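Local coordinates for protein MlnE (PDB 5D2E) that probably reduces beta-keto groups of carrier-bound polyketide intermediates with NADPH, as the N-terminal B-type ketoreductase piece of a macrolactin assembly-line synthase, at residues A[173-178]-A[189-194]; A[370-375]-A[418-423]. All coordinates share one frame; numbering follows the deposited sequence.

Contact 1 (A[173-178]-A[189-194])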
loop_
_atom_site.group_PDB
_atom_site.type_symbol
_atom_site.label_atom_id
_atom_site.label_comp_id
_atom_site.label_asym_id
_atom_site.label_seq_id
_atom_site.Cartn_x
_atom_site.Cartn_y
_atom_site.Cartn_z
ATOM N N ILE A 173 -1.749 -15.404 12.847
ATOM C CA ILE A 173 -2.716 -14.304 12.852
ATOM C C ILE A 173 -3.422 -14.278 11.484
ATOM O O ILE A 173 -2.736 -14.217 10.464
ATOM C CB ILE A 173 -2.052 -12.967 13.071
ATOM C CG1 ILE A 173 -1.342 -12.911 14.444
ATOM C CG2 ILE A 173 -3.104 -11.857 12.929
ATOM C CD1 ILE A 173 0.151 -13.232 14.389
ATOM N N LEU A 174 -4.747 -14.333 11.464
ATOM C CA LEU A 174 -5.511 -14.298 10.254
ATOM C C LEU A 174 -6.333 -13.075 10.320
ATOM O O LEU A 174 -7.208 -12.941 11.183
ATOM C CB LEU A 174 -6.374 -15.578 10.056
ATOM C CG LEU A 174 -7.307 -15.551 8.830
ATOM C CD1 LEU A 174 -6.556 -15.440 7.493
ATOM C CD2 LEU A 174 -8.172 -16.815 8.844
ATOM N N TYR A 175 -6.038 -12.137 9.413
ATOM C CA TYR A 175 -6.717 -10.897 9.259
ATOM C C TYR A 175 -7.716 -11.045 8.120
ATOM O O TYR A 175 -7.344 -11.433 7.041
ATOM C CB TYR A 175 -5.704 -9.808 8.964
ATOM C CG TYR A 175 -6.275 -8.578 8.354
ATOM C CD1 TYR A 175 -7.012 -7.659 9.087
ATOM C CD2 TYR A 175 -6.117 -8.345 6.981
ATOM C CE1 TYR A 175 -7.589 -6.552 8.452
ATOM C CE2 TYR A 175 -6.687 -7.239 6.364
ATOM C CZ TYR A 175 -7.404 -6.356 7.091
ATOM O OH TYR A 175 -7.887 -5.250 6.385
ATOM N N LEU A 176 -8.989 -10.705 8.392
ATOM C CA LEU A 176 -10.101 -10.780 7.462
ATOM C C LEU A 176 -10.747 -9.440 7.249
ATOM O O LEU A 176 -10.888 -8.664 8.162
ATOM C CB LEU A 176 -11.210 -11.717 7.980
ATOM C CG LEU A 176 -10.757 -13.051 8.554
ATOM C CD1 LEU A 176 -11.866 -13.871 9.207
ATOM C CD2 LEU A 176 -10.114 -13.824 7.447
ATOM N N TYR A 177 -11.145 -9.194 6.003
ATOM C CA TYR A 177 -11.942 -8.056 5.665
ATOM C C TYR A 177 -12.956 -8.432 4.582
ATOM O O TYR A 177 -12.718 -9.337 3.795
ATOM C CB TYR A 177 -11.135 -6.873 5.167
ATOM C CG TYR A 177 -10.397 -7.017 3.885
ATOM C CD1 TYR A 177 -9.146 -7.635 3.851
ATOM C CD2 TYR A 177 -10.939 -6.535 2.672
ATOM C CE1 TYR A 177 -8.431 -7.741 2.673
ATOM C CE2 TYR A 177 -10.221 -6.630 1.491
ATOM C CZ TYR A 177 -8.981 -7.252 1.501
ATOM O OH TYR A 177 -8.271 -7.384 0.346
ATOM N N GLU A 178 -14.040 -7.666 4.546
ATOM C CA GLU A 178 -15.103 -7.886 3.606
ATOM C C GLU A 178 -14.971 -6.942 2.429
ATOM O O GLU A 178 -14.539 -5.794 2.552
ATOM C CB GLU A 178 -16.458 -7.628 4.208
ATOM C CG GLU A 178 -16.841 -8.584 5.319
ATOM C CD GLU A 178 -18.219 -8.249 5.874
ATOM O OE1 GLU A 178 -18.803 -7.186 5.541
ATOM O OE2 GLU A 178 -18.721 -9.084 6.576
ATOM N N ASN A 189 -7.198 -3.681 1.959
ATOM C CA ASN A 189 -6.313 -4.503 1.121
ATOM C C ASN A 189 -4.793 -4.202 1.428
ATOM O O ASN A 189 -3.951 -5.087 1.441
ATOM C CB ASN A 189 -6.644 -4.177 -0.356
ATOM C CG ASN A 189 -5.675 -4.807 -1.319
ATOM O OD1 ASN A 189 -4.855 -4.101 -1.914
ATOM N ND2 ASN A 189 -5.724 -6.092 -1.437
ATOM N N ALA A 190 -4.520 -2.972 1.815
ATOM C CA ALA A 190 -3.122 -2.540 2.118
ATOM C C ALA A 190 -2.542 -3.168 3.387
ATOM O O ALA A 190 -1.323 -3.239 3.567
ATOM C CB ALA A 190 -3.009 -1.032 2.139
ATOM N N VAL A 191 -3.394 -3.687 4.261
ATOM C CA VAL A 191 -2.921 -4.354 5.453
ATOM C C VAL A 191 -1.963 -5.479 5.216
ATOM O O VAL A 191 -1.094 -5.665 6.028
ATOM C CB VAL A 191 -4.117 -4.833 6.295
ATOM C CG1 VAL A 191 -3.704 -5.701 7.451
ATOM C CG2 VAL A 191 -4.944 -3.635 6.763
ATOM N N GLU A 192 -2.082 -6.172 4.096
ATOM C CA GLU A 192 -1.191 -7.220 3.752
ATOM C C GLU A 192 0.288 -6.750 3.822
ATOM O O GLU A 192 1.127 -7.483 4.315
ATOM C CB GLU A 192 -1.474 -7.712 2.345
ATOM C CG GLU A 192 -0.523 -8.807 1.881
ATOM C CD GLU A 192 -0.400 -8.895 0.348
ATOM O OE1 GLU A 192 -0.927 -8.005 -0.375
ATOM O OE2 GLU A 192 0.234 -9.865 -0.127
ATOM N N SER A 193 0.559 -5.541 3.316
ATOM C CA SER A 193 1.926 -4.953 3.291
ATOM C C SER A 193 2.412 -4.733 4.721
ATOM O O SER A 193 3.511 -5.049 5.030
ATOM C CB SER A 193 1.880 -3.615 2.598
ATOM O OG SER A 193 1.418 -3.721 1.282
ATOM N N PHE A 194 1.525 -4.291 5.627
ATOM C CA PHE A 194 1.840 -4.168 7.061
ATOM C C PHE A 194 2.157 -5.547 7.656
ATOM O O PHE A 194 3.161 -5.715 8.349
ATOM C CB PHE A 194 0.630 -3.499 7.755
ATOM C CG PHE A 194 0.769 -3.302 9.205
ATOM C CD1 PHE A 194 1.417 -2.165 9.694
ATOM C CD2 PHE A 194 0.231 -4.216 10.088
ATOM C CE1 PHE A 194 1.585 -1.986 11.047
ATOM C CE2 PHE A 194 0.376 -4.044 11.447
ATOM C CZ PHE A 194 1.063 -2.920 11.913
#
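Tyr-175 and Val-191 meet ring against methyl where strand 171-180 is covered by helix 186-201, the first strand and the helix of a beta-alpha-beta unit that strand 205-214 completes. The unit belongs to the Rossmann-like region of the chain that lies away from the NADP site. The phenol of Tyr-175 reaches toward the helix, its CG anti to the backbone N (chi1 161°), and presents one face to the valine. Val-191 CG1 stands over that face, 3.6 Å from the centroid of the Tyr-175 ring and 15° off the normal, a CH-pi contact displaced toward the CD2-CE2 edge of the ring. The second branch follows the ring outward: Val-191 CG2 approaches Tyr-175 OH at 3.4 Å, while Val-191 CB lies 3.5 Å from Tyr-175 CE2. One residue thus lines the ring from its middle to its hydroxyl, and that hydroxyl is hydrogen-bonded to the carbonyl oxygen of Tyr-188, just before the segment, which ties the ring's far end to the helix it packs on. Val-191 also touches Ser-151 and Leu-155 of helix 141-164, placing the pair in a buried layer between helices and strand.

Two residues along the strand, Tyr-177 makes a different approach. Its side chain runs beside that of Asn-189, both pointing the same way, with ring and amide planes 71° apart. The backbone N of Asn-189 lies 4.0 Å above the Tyr-177 ring plane, displaced toward the rim. Tyr-177 OH has a weak hydrogen bond with Glu-211 OE1. Across the contact the polar link is slight: Asn-189 ND2 donates a weak, nearly straight hydrogen bond to Tyr-177 OH at 3.4 Å.

Contact 2 (A[370-375]-A[418-423]). With NAP (NADP nicotinamide-adenine-dinucleotide phosphate), chain B.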
loop_
_atom_site.group_PDB
_atom_site.type_symbol
_atom_site.label_atom_id
_atom_site.label_comp_id
_atom_site.label_asym_id
_atom_site.label_seq_id
_atom_site.Cartn_x
_atom_site.Cartn_y
_atom_site.Cartn_z
ATOM N N ILE A 370 7.527 -2.541 17.598
ATOM C CA ILE A 370 7.699 -2.463 19.077
ATOM C C ILE A 370 8.068 -1.057 19.534
ATOM O O ILE A 370 7.784 -0.738 20.655
ATOM C CB ILE A 370 8.741 -3.482 19.666
ATOM C CG1 ILE A 370 10.098 -3.444 18.938
ATOM C CG2 ILE A 370 8.211 -4.886 19.578
ATOM C CD1 ILE A 370 11.171 -4.412 19.451
ATOM N N LYS A 371 8.686 -0.241 18.669
ATOM C CA LYS A 371 9.110 1.123 18.986
ATOM C C LYS A 371 8.296 2.208 18.310
ATOM O O LYS A 371 8.483 3.390 18.591
ATOM C CB LYS A 371 10.561 1.297 18.576
ATOM C CG LYS A 371 11.476 0.229 19.177
ATOM C CD LYS A 371 12.364 0.724 20.301
ATOM C CE LYS A 371 13.615 1.391 19.721
ATOM N NZ LYS A 371 14.777 1.373 20.655
ATOM N N LYS A 372 7.401 1.841 17.399
ATOM C CA LYS A 372 6.557 2.839 16.778
ATOM C C LYS A 372 5.596 3.411 17.758
ATOM O O LYS A 372 5.192 2.788 18.680
ATOM C CB LYS A 372 5.690 2.230 15.646
ATOM C CG LYS A 372 6.351 2.163 14.300
ATOM C CD LYS A 372 6.299 3.463 13.554
ATOM C CE LYS A 372 7.169 3.404 12.304
ATOM N NZ LYS A 372 7.070 4.724 11.671
ATOM N N THR A 373 5.190 4.627 17.483
ATOM C CA THR A 373 4.040 5.235 18.143
ATOM C C THR A 373 2.985 5.514 17.141
ATOM O O THR A 373 3.237 5.627 15.936
ATOM C CB THR A 373 4.391 6.582 18.764
ATOM O OG1 THR A 373 4.689 7.528 17.732
ATOM C CG2 THR A 373 5.533 6.482 19.735
ATOM N N LYS A 374 1.778 5.678 17.639
ATOM C CA LYS A 374 0.651 5.949 16.807
ATOM C C LYS A 374 0.857 7.214 16.026
ATOM O O LYS A 374 0.498 7.265 14.848
ATOM C CB LYS A 374 -0.587 6.092 17.671
ATOM C CG LYS A 374 -1.869 6.242 16.909
ATOM C CD LYS A 374 -2.987 6.646 17.880
ATOM C CE LYS A 374 -4.343 6.271 17.289
ATOM N NZ LYS A 374 -4.697 7.111 16.106
ATOM N N GLU A 375 1.429 8.229 16.674
ATOM C CA GLU A 375 1.716 9.483 16.024
ATOM C C GLU A 375 2.680 9.395 14.864
ATOM O O GLU A 375 2.521 10.099 13.885
ATOM C CB GLU A 375 2.245 10.504 17.041
ATOM C CG GLU A 375 1.097 10.981 17.953
ATOM C CD GLU A 375 0.771 10.028 19.110
ATOM O OE1 GLU A 375 1.587 9.112 19.444
ATOM O OE2 GLU A 375 -0.335 10.182 19.664
ATOM N N GLN A 418 9.653 -0.848 8.277
ATOM C CA GLN A 418 8.911 -0.011 7.326
ATOM C C GLN A 418 7.426 -0.368 7.334
ATOM O O GLN A 418 6.781 -0.239 6.290
ATOM C CB GLN A 418 9.400 -0.314 5.927
ATOM C CG GLN A 418 10.888 -0.285 5.693
ATOM C CD GLN A 418 11.185 -0.592 4.211
ATOM O OE1 GLN A 418 11.172 -1.767 3.738
ATOM N NE2 GLN A 418 11.414 0.471 3.470
ATOM N N SER A 419 6.873 -0.829 8.458
ATOM C CA SER A 419 5.516 -1.418 8.395
ATOM C C SER A 419 4.408 -0.416 7.918
ATOM O O SER A 419 3.541 -0.791 7.109
ATOM C CB SER A 419 5.140 -2.066 9.713
ATOM O OG SER A 419 5.123 -1.117 10.709
ATOM N N ASP A 420 4.440 0.798 8.425
ATOM C CA ASP A 420 3.468 1.830 8.135
ATOM C C ASP A 420 3.746 2.426 6.765
ATOM O O ASP A 420 2.816 2.695 5.993
ATOM C CB ASP A 420 3.406 2.943 9.173
ATOM C CG ASP A 420 4.804 3.453 9.621
ATOM O OD1 ASP A 420 5.822 2.812 9.283
ATOM O OD2 ASP A 420 4.852 4.490 10.275
ATOM N N TYR A 421 5.023 2.533 6.425
ATOM C CA TYR A 421 5.437 2.997 5.074
ATOM C C TYR A 421 4.976 2.008 4.007
ATOM O O TYR A 421 4.446 2.409 2.956
ATOM C CB TYR A 421 6.962 3.183 5.035
ATOM C CG TYR A 421 7.542 3.735 3.759
ATOM C CD1 TYR A 421 7.410 5.087 3.419
ATOM C CD2 TYR A 421 8.301 2.924 2.928
ATOM C CE1 TYR A 421 7.954 5.598 2.244
ATOM C CE2 TYR A 421 8.870 3.435 1.759
ATOM C CZ TYR A 421 8.691 4.753 1.438
ATOM O OH TYR A 421 9.269 5.197 0.290
ATOM N N ALA A 422 5.186 0.715 4.252
ATOM C CA ALA A 422 4.780 -0.342 3.352
ATOM C C ALA A 422 3.257 -0.289 3.170
ATOM O O ALA A 422 2.775 -0.315 2.037
ATOM C CB ALA A 422 5.227 -1.679 3.881
ATOM N N PHE A 423 2.520 -0.128 4.283
ATOM C CA PHE A 423 1.066 0.007 4.242
ATOM C C PHE A 423 0.637 1.218 3.395
ATOM O O PHE A 423 -0.259 1.110 2.546
ATOM C CB PHE A 423 0.515 0.138 5.665
ATOM C CG PHE A 423 -0.932 0.515 5.719
ATOM C CD1 PHE A 423 -1.898 -0.475 5.620
ATOM C CD2 PHE A 423 -1.324 1.807 5.768
ATOM C CE1 PHE A 423 -3.232 -0.184 5.664
ATOM C CE2 PHE A 423 -2.681 2.136 5.727
ATOM C CZ PHE A 423 -3.629 1.123 5.704
HETATM P PA NAP B . 12.125 13.191 -0.605
HETATM O O1A NAP B . 13.313 13.897 -1.311
HETATM O O2A NAP B . 11.883 13.286 0.891
HETATM O O5B NAP B . 10.847 13.871 -1.307
HETATM C C5B NAP B . 9.555 13.649 -0.758
HETATM C C4B NAP B . 8.957 15.031 -0.678
HETATM O O4B NAP B . 7.627 14.900 -0.131
HETATM C C3B NAP B . 9.704 16.014 0.266
HETATM O O3B NAP B . 10.309 17.070 -0.486
HETATM C C2B NAP B . 8.598 16.592 1.164
HETATM O O2B NAP B . 8.730 17.979 1.304
HETATM C C1B NAP B . 7.307 16.153 0.432
HETATM N N9A NAP B . 6.162 15.938 1.307
HETATM C C8A NAP B . 6.076 15.099 2.410
HETATM N N7A NAP B . 4.844 15.209 3.020
HETATM C C5A NAP B . 4.118 16.056 2.262
HETATM C C6A NAP B . 2.784 16.608 2.321
HETATM N N6A NAP B . 1.960 16.177 3.332
HETATM N N1A NAP B . 2.415 17.575 1.365
HETATM C C2A NAP B . 3.276 17.943 0.398
HETATM N N3A NAP B . 4.545 17.463 0.287
HETATM C C4A NAP B . 5.004 16.560 1.159
HETATM O O3 NAP B . 12.078 11.611 -1.006
HETATM P PN NAP B . 12.383 10.967 -2.464
HETATM O O1N NAP B . 13.585 10.044 -2.373
HETATM O O2N NAP B . 12.185 12.086 -3.453
HETATM O O5D NAP B . 11.147 9.967 -2.760
HETATM C C5D NAP B . 9.955 10.589 -3.320
HETATM C C4D NAP B . 8.785 9.600 -3.420
HETATM O O4D NAP B . 9.157 8.392 -4.067
HETATM C C3D NAP B . 8.328 9.211 -2.008
HETATM O O3D NAP B . 6.912 9.222 -1.968
HETATM C C2D NAP B . 8.912 7.830 -1.774
HETATM O O2D NAP B . 8.136 7.053 -0.818
HETATM C C1D NAP B . 9.005 7.226 -3.205
HETATM N N1N NAP B . 10.117 6.243 -3.269
HETATM C C2N NAP B . 11.438 6.652 -3.286
HETATM C C3N NAP B . 12.533 5.770 -3.336
HETATM C C7N NAP B . 14.006 6.264 -3.371
HETATM O O7N NAP B . 14.939 5.457 -3.348
HETATM N N7N NAP B . 14.339 7.560 -3.453
HETATM C C4N NAP B . 12.243 4.398 -3.333
HETATM C C5N NAP B . 10.906 3.982 -3.272
HETATM C C6N NAP B . 9.853 4.916 -3.264
HETATM P P2B NAP B . 8.138 18.840 2.573
HETATM O O1X NAP B . 8.744 18.302 3.862
HETATM O O2X NAP B . 8.512 20.322 2.253
HETATM O O3X NAP B . 6.652 18.610 2.553
#
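Lys-372 reaches Asp-420 within the ketoreductase domain, which has the Rossmann-type fold of short-chain dehydrogenases/reductases, and illustrates how a long flexible chain can carry a charge into a buried place. From CB, which points toward helix 419-437, CG turns anti to the carbonyl carbon, and the chain bends once at chi2 (-81°) before running extended to the amine. The side chain touches Phe-156 of helix 141-164 and Ile-377 and Val-380 of helix 374-381. Lys-372 CD is the first atom to come near the acid, 3.7 Å from Asp-420 OD2. Lys-372 CE then lies beside both carboxylate oxygens, with Asp-420 OD1 at 3.4 Å. At the tip, Lys-372 NZ forms a salt bridge with Asp-420 OD2 at 2.6 Å, meeting that oxygen on its syn side but 21° out of the carboxylate plane. The same amine is hydrogen-bonded to the Lys-365 carbonyl oxygen and the Ser-376 hydroxyl, so three oxygens grip the buried charge and fix its position.

Asp-420 comes from the opposite direction, its CG between the backbone N and the carbonyl carbon (chi1 45°). With the carboxylate turned this way, Asp-420 OD1 lies back against its own helix and accepts a weak, bent hydrogen bond from Tyr-421 N at 3.0 Å. The next side chain leads away to the cofactor: Tyr-421 OH pairs with the NADP ribose hydroxyl O2D, which lies at the ring's edge, but the modelled 2.4 Å is shorter than an ordinary hydrogen bond and doubtful. The salt bridge joins the first turn of helix 419-437 to the loop that leads into helix 374-381, one residue before that tyrosine, while helix 141-164 touches the lysine and helix 186-201 packs on Ser-419.

Overall arrangement
Both contacts are buried, but they belong to different regions of the chain and rely on different chemistry. Contact 1 holds a strand to the helix that follows it closely in sequence, mainly through apolar and ring contacts, with only a weak polar link. Contact 2 buries less than half as much surface, 98 against 206 Å², and joins a loop and a helix start 43 residues apart through a salt bridge, with a cofactor-contacting tyrosine next in sequence. They touch along the helices 186-201 and 419-437: Phe-423 CD1 packs 3.5 Å from Ala-190 O, and Phe-194 CD1 lies 3.6 Å from Ser-419 O. The packing of these two helices joins the region away from the cofactor to the NADP-binding one.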